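PDB 6KTY: flagellar hook-associated protein 2 from Bdellovibrio bacteriovorus, which probably caps the tip of the growing flagellar filament, helping exported flagellin monomers to polymerise there instead of leaking away. Local coordinates for residues A46-P52 / N111-V117; K73-N78 / Q90-V96; Y63-P69 / Q127-I133. One frame throughout, in Å; residues are numbered along the deposited sequence.

Contact 1: residues A46-P52 / N111-V117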
# COMPACT_ATOMS: atom_id res chain seq x y z
N ALA A 46 25.40 -7.56 -8.14
CA ALA A 46 26.04 -6.56 -9.05
C ALA A 46 25.46 -6.74 -10.44
O ALA A 46 25.01 -7.87 -10.83
CB ALA A 46 27.63 -6.68 -9.04
N MET A 47 25.37 -5.66 -11.18
CA MET A 47 24.77 -5.74 -12.52
C MET A 47 25.70 -5.12 -13.50
O MET A 47 26.22 -4.02 -13.25
CB MET A 47 23.40 -5.04 -12.58
CG MET A 47 22.60 -5.37 -13.87
SD MET A 47 20.94 -4.72 -13.90
CE MET A 47 20.11 -5.93 -12.90
N SER A 48 25.91 -5.79 -14.64
CA SER A 48 26.82 -5.25 -15.67
C SER A 48 26.29 -4.03 -16.42
O SER A 48 25.09 -3.72 -16.37
CB SER A 48 27.22 -6.33 -16.68
OG SER A 48 26.18 -6.51 -17.64
N ASN A 49 27.20 -3.33 -17.11
CA ASN A 49 26.84 -2.48 -18.25
C ASN A 49 26.08 -3.25 -19.34
O ASN A 49 26.04 -4.50 -19.33
CB ASN A 49 28.09 -1.78 -18.82
CG ASN A 49 29.17 -2.77 -19.30
OD1 ASN A 49 29.39 -3.81 -18.72
ND2 ASN A 49 29.84 -2.41 -20.40
N GLY A 50 25.42 -2.51 -20.22
CA GLY A 50 24.54 -3.08 -21.24
C GLY A 50 25.32 -3.56 -22.46
O GLY A 50 26.33 -2.95 -22.84
N PHE A 51 24.84 -4.64 -23.07
CA PHE A 51 25.43 -5.20 -24.28
C PHE A 51 24.37 -5.28 -25.35
O PHE A 51 23.17 -5.45 -25.03
CB PHE A 51 25.99 -6.59 -23.98
CG PHE A 51 27.30 -6.56 -23.25
CD1 PHE A 51 27.36 -6.24 -21.90
CD2 PHE A 51 28.47 -6.87 -23.92
CE1 PHE A 51 28.58 -6.22 -21.24
CE2 PHE A 51 29.71 -6.84 -23.25
CZ PHE A 51 29.77 -6.50 -21.93
N PRO A 52 24.80 -5.21 -26.63
CA PRO A 52 23.81 -5.24 -27.69
C PRO A 52 23.20 -6.62 -27.92
O PRO A 52 22.21 -6.74 -28.60
CB PRO A 52 24.59 -4.76 -28.94
CG PRO A 52 26.02 -5.11 -28.67
CD PRO A 52 26.17 -5.04 -27.15
N ASN A 111 21.68 -1.26 -26.20
CA ASN A 111 22.50 -2.15 -25.36
C ASN A 111 21.69 -2.65 -24.18
O ASN A 111 21.98 -2.31 -23.03
CB ASN A 111 23.76 -1.42 -24.90
CG ASN A 111 24.64 -0.97 -26.07
OD1 ASN A 111 25.19 -1.80 -26.79
ND2 ASN A 111 24.79 0.33 -26.24
N PRO A 112 20.67 -3.45 -24.46
CA PRO A 112 19.72 -3.79 -23.43
C PRO A 112 20.17 -4.94 -22.51
O PRO A 112 19.69 -5.03 -21.38
CB PRO A 112 18.48 -4.17 -24.24
CG PRO A 112 18.99 -4.75 -25.48
CD PRO A 112 20.36 -4.12 -25.73
N PHE A 113 21.12 -5.77 -22.94
CA PHE A 113 21.39 -7.01 -22.18
C PHE A 113 22.40 -6.78 -21.06
O PHE A 113 23.46 -6.21 -21.28
CB PHE A 113 21.85 -8.15 -23.10
CG PHE A 113 20.80 -8.60 -24.08
CD1 PHE A 113 19.82 -9.52 -23.71
CD2 PHE A 113 20.78 -8.10 -25.37
CE1 PHE A 113 18.85 -9.95 -24.63
CE2 PHE A 113 19.80 -8.51 -26.28
CZ PHE A 113 18.84 -9.43 -25.90
N LYS A 114 22.05 -7.20 -19.84
CA LYS A 114 22.93 -7.07 -18.69
C LYS A 114 23.09 -8.32 -17.89
O LYS A 114 22.14 -9.12 -17.76
CB LYS A 114 22.45 -5.94 -17.81
CG LYS A 114 22.60 -4.60 -18.47
CD LYS A 114 21.94 -3.55 -17.65
CE LYS A 114 22.05 -2.19 -18.36
NZ LYS A 114 21.51 -1.07 -17.57
N LEU A 115 24.30 -8.54 -17.39
CA LEU A 115 24.57 -9.67 -16.51
C LEU A 115 24.27 -9.22 -15.09
O LEU A 115 24.73 -8.16 -14.66
CB LEU A 115 26.03 -10.13 -16.62
CG LEU A 115 26.45 -11.32 -15.74
CD1 LEU A 115 25.87 -12.64 -16.28
CD2 LEU A 115 27.97 -11.38 -15.68
N LEU A 116 23.42 -9.99 -14.41
CA LEU A 116 23.10 -9.77 -13.00
C LEU A 116 23.70 -10.92 -12.20
O LEU A 116 23.40 -12.10 -12.48
CB LEU A 116 21.58 -9.73 -12.80
CG LEU A 116 21.03 -9.83 -11.35
CD1 LEU A 116 21.40 -8.57 -10.58
CD2 LEU A 116 19.49 -10.02 -11.33
N VAL A 117 24.52 -10.62 -11.21
CA VAL A 117 25.12 -11.68 -10.40
C VAL A 117 24.70 -11.40 -8.93
O VAL A 117 24.94 -10.31 -8.42
CB VAL A 117 26.64 -11.69 -10.55
CG1 VAL A 117 27.29 -12.74 -9.68
CG2 VAL A 117 27.05 -11.87 -12.05
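Six hydrogen bonds join A46-P52 to N111-V117, five of them between backbone atoms. A46 and V117 pair twice, A46 N to V117 O and V117 N to A46 O, both at 2.8 Å, and S48 N gives a short 2.6 Å bond to L115 O. Here the pattern changes: L115 N donates at 2.8 Å to S48 OG, a side-chain hydroxyl in place of the expected carbonyl. The same OG donates to N49 O at 2.6 Å, so serine, small and able both to give and to accept, suits the place where the regular pairing stops. The two segments meet again at F51 and F113, where F51 N reaches F113 O at 2.8 Å and F113 N reaches F51 O at 2.9 Å, the register shifted by one. Between the two pairings G50 CA lies 3.2 Å from N111 O and 3.3 Å from F113 O, a closeness that a side chain at G50 would spoil. The aliphatic part of K114 runs beside the backbone of S48-G50, while its NZ forms a salt bridge with D105. Flexible M47 lays its CE 3.7 Å from L116 CD1. These are the two central antiparallel strands of a four-stranded sheet in this FliD fragment, their regular pairing giving way to a single bridge at F51-F113; on one face M47 and L116 pack on F160 of a second subunit.

Contact 2: residues K73-N78 / Q90-V96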
# COMPACT_ATOMS: atom_id res chain seq x y z
N LYS A 73 36.97 -15.70 -4.32
CA LYS A 73 36.64 -16.63 -5.38
C LYS A 73 36.94 -15.97 -6.72
O LYS A 73 36.58 -14.82 -6.96
CB LYS A 73 35.18 -17.08 -5.30
CG LYS A 73 34.76 -17.66 -3.95
CD LYS A 73 35.36 -19.02 -3.68
CE LYS A 73 34.87 -19.61 -2.38
NZ LYS A 73 35.73 -20.74 -1.94
N GLU A 74 37.66 -16.68 -7.58
CA GLU A 74 38.00 -16.17 -8.89
C GLU A 74 37.44 -17.12 -9.92
O GLU A 74 37.92 -18.24 -9.99
CB GLU A 74 39.52 -16.02 -9.05
CG GLU A 74 40.09 -14.84 -8.24
CD GLU A 74 41.58 -14.63 -8.42
OE1 GLU A 74 42.11 -14.88 -9.53
OE2 GLU A 74 42.24 -14.20 -7.44
N VAL A 75 36.46 -16.65 -10.71
CA VAL A 75 35.80 -17.47 -11.73
C VAL A 75 36.46 -17.23 -13.09
O VAL A 75 36.54 -16.10 -13.56
CB VAL A 75 34.28 -17.15 -11.81
CG1 VAL A 75 33.64 -17.78 -13.06
CG2 VAL A 75 33.56 -17.65 -10.54
N TYR A 76 36.95 -18.31 -13.68
CA TYR A 76 37.75 -18.25 -14.91
C TYR A 76 36.86 -18.17 -16.14
O TYR A 76 36.06 -19.07 -16.41
CB TYR A 76 38.64 -19.49 -15.02
CG TYR A 76 39.51 -19.76 -13.80
CD1 TYR A 76 40.26 -18.74 -13.20
CD2 TYR A 76 39.57 -21.04 -13.23
CE1 TYR A 76 41.06 -18.98 -12.07
CE2 TYR A 76 40.36 -21.29 -12.11
CZ TYR A 76 41.11 -20.26 -11.54
OH TYR A 76 41.90 -20.51 -10.44
N ILE A 77 37.06 -17.11 -16.92
CA ILE A 77 36.29 -16.91 -18.14
C ILE A 77 37.10 -17.33 -19.37
O ILE A 77 38.13 -16.76 -19.72
CB ILE A 77 35.79 -15.48 -18.24
CG1 ILE A 77 34.89 -15.20 -17.03
CG2 ILE A 77 35.04 -15.27 -19.57
CD1 ILE A 77 33.78 -16.24 -16.85
N ASN A 78 36.61 -18.40 -19.98
CA ASN A 78 37.21 -18.99 -21.13
C ASN A 78 36.72 -18.27 -22.39
O ASN A 78 35.52 -18.15 -22.63
CB ASN A 78 36.85 -20.46 -21.13
CG ASN A 78 37.46 -21.19 -22.25
OD1 ASN A 78 37.71 -20.61 -23.30
ND2 ASN A 78 37.69 -22.47 -22.06
N GLN A 90 29.07 -20.07 -16.90
CA GLN A 90 30.34 -20.42 -16.22
C GLN A 90 30.32 -19.97 -14.74
O GLN A 90 30.82 -20.67 -13.87
CB GLN A 90 31.55 -19.76 -16.93
CG GLN A 90 31.82 -20.31 -18.35
CD GLN A 90 33.06 -19.68 -19.06
OE1 GLN A 90 34.22 -19.95 -18.69
NE2 GLN A 90 32.81 -18.93 -20.14
N ILE A 91 29.74 -18.81 -14.46
CA ILE A 91 29.54 -18.37 -13.07
C ILE A 91 28.63 -19.37 -12.39
O ILE A 91 28.98 -19.86 -11.33
CB ILE A 91 29.00 -16.93 -12.91
CG1 ILE A 91 30.04 -15.90 -13.40
CG2 ILE A 91 28.65 -16.62 -11.48
CD1 ILE A 91 29.48 -14.44 -13.62
N ASN A 92 27.51 -19.75 -13.00
CA ASN A 92 26.64 -20.71 -12.32
C ASN A 92 27.36 -22.07 -12.13
O ASN A 92 27.28 -22.66 -11.06
CB ASN A 92 25.32 -20.89 -13.06
CG ASN A 92 24.42 -19.66 -12.94
OD1 ASN A 92 24.47 -18.93 -11.94
ND2 ASN A 92 23.60 -19.41 -13.98
N ALA A 93 28.10 -22.53 -13.14
CA ALA A 93 28.74 -23.86 -13.06
C ALA A 93 29.89 -23.86 -12.06
O ALA A 93 30.26 -24.90 -11.57
CB ALA A 93 29.23 -24.32 -14.42
N ALA A 94 30.47 -22.70 -11.77
CA ALA A 94 31.56 -22.61 -10.79
C ALA A 94 31.11 -22.98 -9.38
O ALA A 94 31.94 -23.34 -8.55
CB ALA A 94 32.13 -21.20 -10.80
N ASN A 95 29.83 -22.81 -9.06
CA ASN A 95 29.32 -23.20 -7.74
C ASN A 95 30.03 -22.43 -6.59
O ASN A 95 30.45 -23.03 -5.62
CB ASN A 95 29.42 -24.73 -7.56
CG ASN A 95 28.41 -25.28 -6.54
OD1 ASN A 95 27.23 -24.93 -6.58
ND2 ASN A 95 28.87 -26.10 -5.63
N VAL A 96 30.17 -21.12 -6.72
CA VAL A 96 30.89 -20.33 -5.72
C VAL A 96 29.95 -19.47 -4.84
O VAL A 96 30.37 -18.45 -4.29
CB VAL A 96 32.00 -19.47 -6.39
CG1 VAL A 96 33.05 -20.40 -6.98
CG2 VAL A 96 31.41 -18.55 -7.45
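V75 points from strand 71-77 into the end of helix 84-94 and overlaps three apolar side chains: its CG1 is 4.1 Å from I91 CG1, while its CG2 lies 3.8 Å from A94 CB and 3.9 Å from V96 CG2. A branched, compact valine fills this space well, and alanine on the facing side of the helix lets the strand come near; the axes of 73-77 and 90-94 approach to 8.5 Å, their directions 133° apart. N95, with positive phi, ends the helical run and turns the chain so that V96 can face the strand again; there K73 CG lies 4.1 Å from V96 CB. I91 also packs on L115 and V117 of strand 113-119, so the helix touches the four-stranded sheet too. At the other end Q90 has the largest area covered in the contact. Its long side chain stretches to the end of the strand, where OE1 accepts a nearly straight hydrogen bond from N78 N at 3.1 Å. N78 OD1 in turn binds S80 N. The chemistry is thus mainly apolar, with one hydrogen bond at its edge: burial of methyl groups holds helix against sheet, and the glutamine's amide oxygen satisfies a backbone NH just beyond the strand's end.

Contact 3: residues Y63-P69 / Q127-I133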
# COMPACT_ATOMS: atom_id res chain seq x y z
N TYR A 63 39.48 -13.72 -15.81
CA TYR A 63 38.65 -14.08 -14.67
C TYR A 63 37.87 -12.91 -14.07
O TYR A 63 38.18 -11.73 -14.28
CB TYR A 63 39.46 -14.78 -13.58
CG TYR A 63 40.46 -13.91 -12.83
CD1 TYR A 63 40.05 -13.10 -11.75
CD2 TYR A 63 41.79 -13.93 -13.15
CE1 TYR A 63 40.98 -12.32 -11.05
CE2 TYR A 63 42.72 -13.15 -12.45
CZ TYR A 63 42.30 -12.35 -11.39
OH TYR A 63 43.22 -11.58 -10.72
N ILE A 64 36.84 -13.26 -13.31
CA ILE A 64 36.10 -12.29 -12.51
C ILE A 64 36.30 -12.67 -11.04
O ILE A 64 36.13 -13.84 -10.68
CB ILE A 64 34.62 -12.22 -12.88
CG1 ILE A 64 34.44 -11.74 -14.32
CG2 ILE A 64 33.85 -11.29 -11.96
CD1 ILE A 64 33.07 -12.07 -14.86
N LYS A 65 36.67 -11.68 -10.23
CA LYS A 65 36.94 -11.88 -8.80
C LYS A 65 35.71 -11.57 -7.94
O LYS A 65 35.00 -10.57 -8.12
CB LYS A 65 38.14 -10.99 -8.40
CG LYS A 65 38.84 -11.34 -7.10
CD LYS A 65 40.23 -10.67 -7.05
CE LYS A 65 40.83 -10.70 -5.66
NZ LYS A 65 41.94 -9.72 -5.50
N PHE A 66 35.45 -12.44 -6.97
CA PHE A 66 34.39 -12.19 -5.99
C PHE A 66 34.99 -12.34 -4.60
O PHE A 66 35.79 -13.26 -4.37
CB PHE A 66 33.25 -13.18 -6.19
CG PHE A 66 32.69 -13.18 -7.57
CD1 PHE A 66 31.87 -12.14 -8.00
CD2 PHE A 66 33.00 -14.21 -8.46
CE1 PHE A 66 31.36 -12.12 -9.29
CE2 PHE A 66 32.49 -14.21 -9.74
CZ PHE A 66 31.66 -13.16 -10.15
N GLU A 67 34.66 -11.43 -3.69
CA GLU A 67 35.07 -11.61 -2.28
C GLU A 67 33.80 -12.05 -1.57
O GLU A 67 32.80 -11.33 -1.59
CB GLU A 67 35.58 -10.34 -1.61
CG GLU A 67 36.83 -9.74 -2.26
CD GLU A 67 38.08 -10.58 -2.06
OE1 GLU A 67 38.02 -11.66 -1.43
OE2 GLU A 67 39.13 -10.15 -2.54
N THR A 68 33.86 -13.22 -0.94
CA THR A 68 32.69 -13.82 -0.33
C THR A 68 32.95 -14.20 1.11
O THR A 68 34.11 -14.25 1.55
CB THR A 68 32.24 -15.06 -1.14
OG1 THR A 68 33.06 -16.18 -0.78
CG2 THR A 68 32.40 -14.81 -2.59
N PRO A 69 31.87 -14.50 1.87
CA PRO A 69 32.05 -14.97 3.24
C PRO A 69 32.85 -16.28 3.33
O PRO A 69 33.39 -16.60 4.40
CB PRO A 69 30.61 -15.16 3.74
CG PRO A 69 29.72 -14.44 2.76
CD PRO A 69 30.46 -14.55 1.44
N GLN A 127 27.85 -10.85 3.03
CA GLN A 127 28.33 -9.87 2.07
C GLN A 127 29.18 -10.51 0.92
O GLN A 127 29.97 -11.42 1.16
CB GLN A 127 29.15 -8.83 2.84
CG GLN A 127 29.20 -7.50 2.20
CD GLN A 127 27.82 -7.04 1.85
OE1 GLN A 127 27.45 -7.08 0.68
NE2 GLN A 127 27.02 -6.67 2.87
N VAL A 128 28.99 -10.00 -0.30
CA VAL A 128 29.79 -10.32 -1.49
C VAL A 128 30.20 -9.01 -2.15
O VAL A 128 29.38 -8.13 -2.37
CB VAL A 128 29.00 -11.20 -2.53
CG1 VAL A 128 29.83 -11.42 -3.82
CG2 VAL A 128 28.57 -12.57 -1.92
N THR A 129 31.48 -8.86 -2.48
CA THR A 129 31.89 -7.70 -3.25
C THR A 129 32.48 -8.16 -4.57
O THR A 129 32.87 -9.32 -4.73
CB THR A 129 32.85 -6.76 -2.49
OG1 THR A 129 34.03 -7.49 -2.14
CG2 THR A 129 32.17 -6.14 -1.26
N PHE A 130 32.59 -7.21 -5.49
CA PHE A 130 32.96 -7.46 -6.88
C PHE A 130 34.09 -6.51 -7.25
O PHE A 130 33.87 -5.52 -7.93
CB PHE A 130 31.71 -7.18 -7.73
CG PHE A 130 30.47 -7.95 -7.28
CD1 PHE A 130 29.65 -7.45 -6.31
CD2 PHE A 130 30.14 -9.15 -7.89
CE1 PHE A 130 28.52 -8.15 -5.90
CE2 PHE A 130 29.03 -9.88 -7.49
CZ PHE A 130 28.21 -9.38 -6.51
N PRO A 131 35.33 -6.82 -6.81
CA PRO A 131 36.40 -5.84 -6.79
C PRO A 131 37.28 -5.79 -8.05
O PRO A 131 38.07 -4.87 -8.20
CB PRO A 131 37.26 -6.29 -5.60
CG PRO A 131 37.14 -7.79 -5.69
CD PRO A 131 35.68 -8.00 -5.98
N LYS A 132 37.15 -6.77 -8.93
CA LYS A 132 38.04 -6.86 -10.06
C LYS A 132 37.44 -7.70 -11.18
O LYS A 132 36.92 -8.80 -10.94
CB LYS A 132 39.39 -7.46 -9.60
CG LYS A 132 40.50 -7.41 -10.60
CD LYS A 132 41.66 -8.37 -10.20
CE LYS A 132 43.01 -7.82 -10.57
NZ LYS A 132 44.11 -8.82 -10.37
N ILE A 133 37.50 -7.18 -12.39
CA ILE A 133 37.22 -7.95 -13.60
C ILE A 133 38.49 -7.86 -14.43
O ILE A 133 38.95 -6.76 -14.73
CB ILE A 133 36.00 -7.40 -14.38
CG1 ILE A 133 34.74 -7.52 -13.56
CG2 ILE A 133 35.81 -8.20 -15.67
CD1 ILE A 133 33.61 -6.63 -14.05
O HOH W 1 34.52 -8.31 -9.66
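In the antiparallel three-stranded sheet of this FliD fragment, strand 63-68 lies in the middle and pairs here with strand 129-136; the axes of 63-68 and 129-133 pass 4.9 Å apart. K132, K65 and E67 have the most surface covered, and all three point to the same face. K132 lays its long chain beside the ring of Y63 and donates from NZ to Y63 OH at 2.9 Å. Beside it, K65 N bonds to K132 O at 3.0 Å. E67 is held by its backbone: E67 N to T129 O at 3.0 Å and T129 N to E67 O at 2.9 Å. Its CG rests 4.0 Å from P131 CG, and its carboxylate turns to T72. F130 and P131 together lie opposite F66, and this extra residue and the proline, lacking an NH, break the regular bonding. A water spans the gap, donating to K65 O at 2.8 Å and accepting from K132 N at 3.1 Å. On the other face F66 and F130 meet rim to rim, F66 CD1 lying 3.5 Å from F130 CD2.

How the contacts relate
From the N terminus the chain first lays down 46-52, then 63-69 and 73-78, passes through 90-96, the end of helix 84-94 and the residues that follow it, and returns with 111-117 and 127-133. Contact 2 closes the shortest loop, with eleven residues between its segments, and falls within the larger loops of both other contacts. Contacts 1 and 3 cross, since their segments alternate. Contact 1 belongs to the four-stranded sheet and contact 3 to the three-stranded one; strand 71-77 extends the latter into contact 2. Sheet meets sheet where A46 CB touches F130 CD1 at 3.5 Å. The helix bridges both, through I91 CD1 at 3.9 Å from V117 CG2 and through V75 in contact 2.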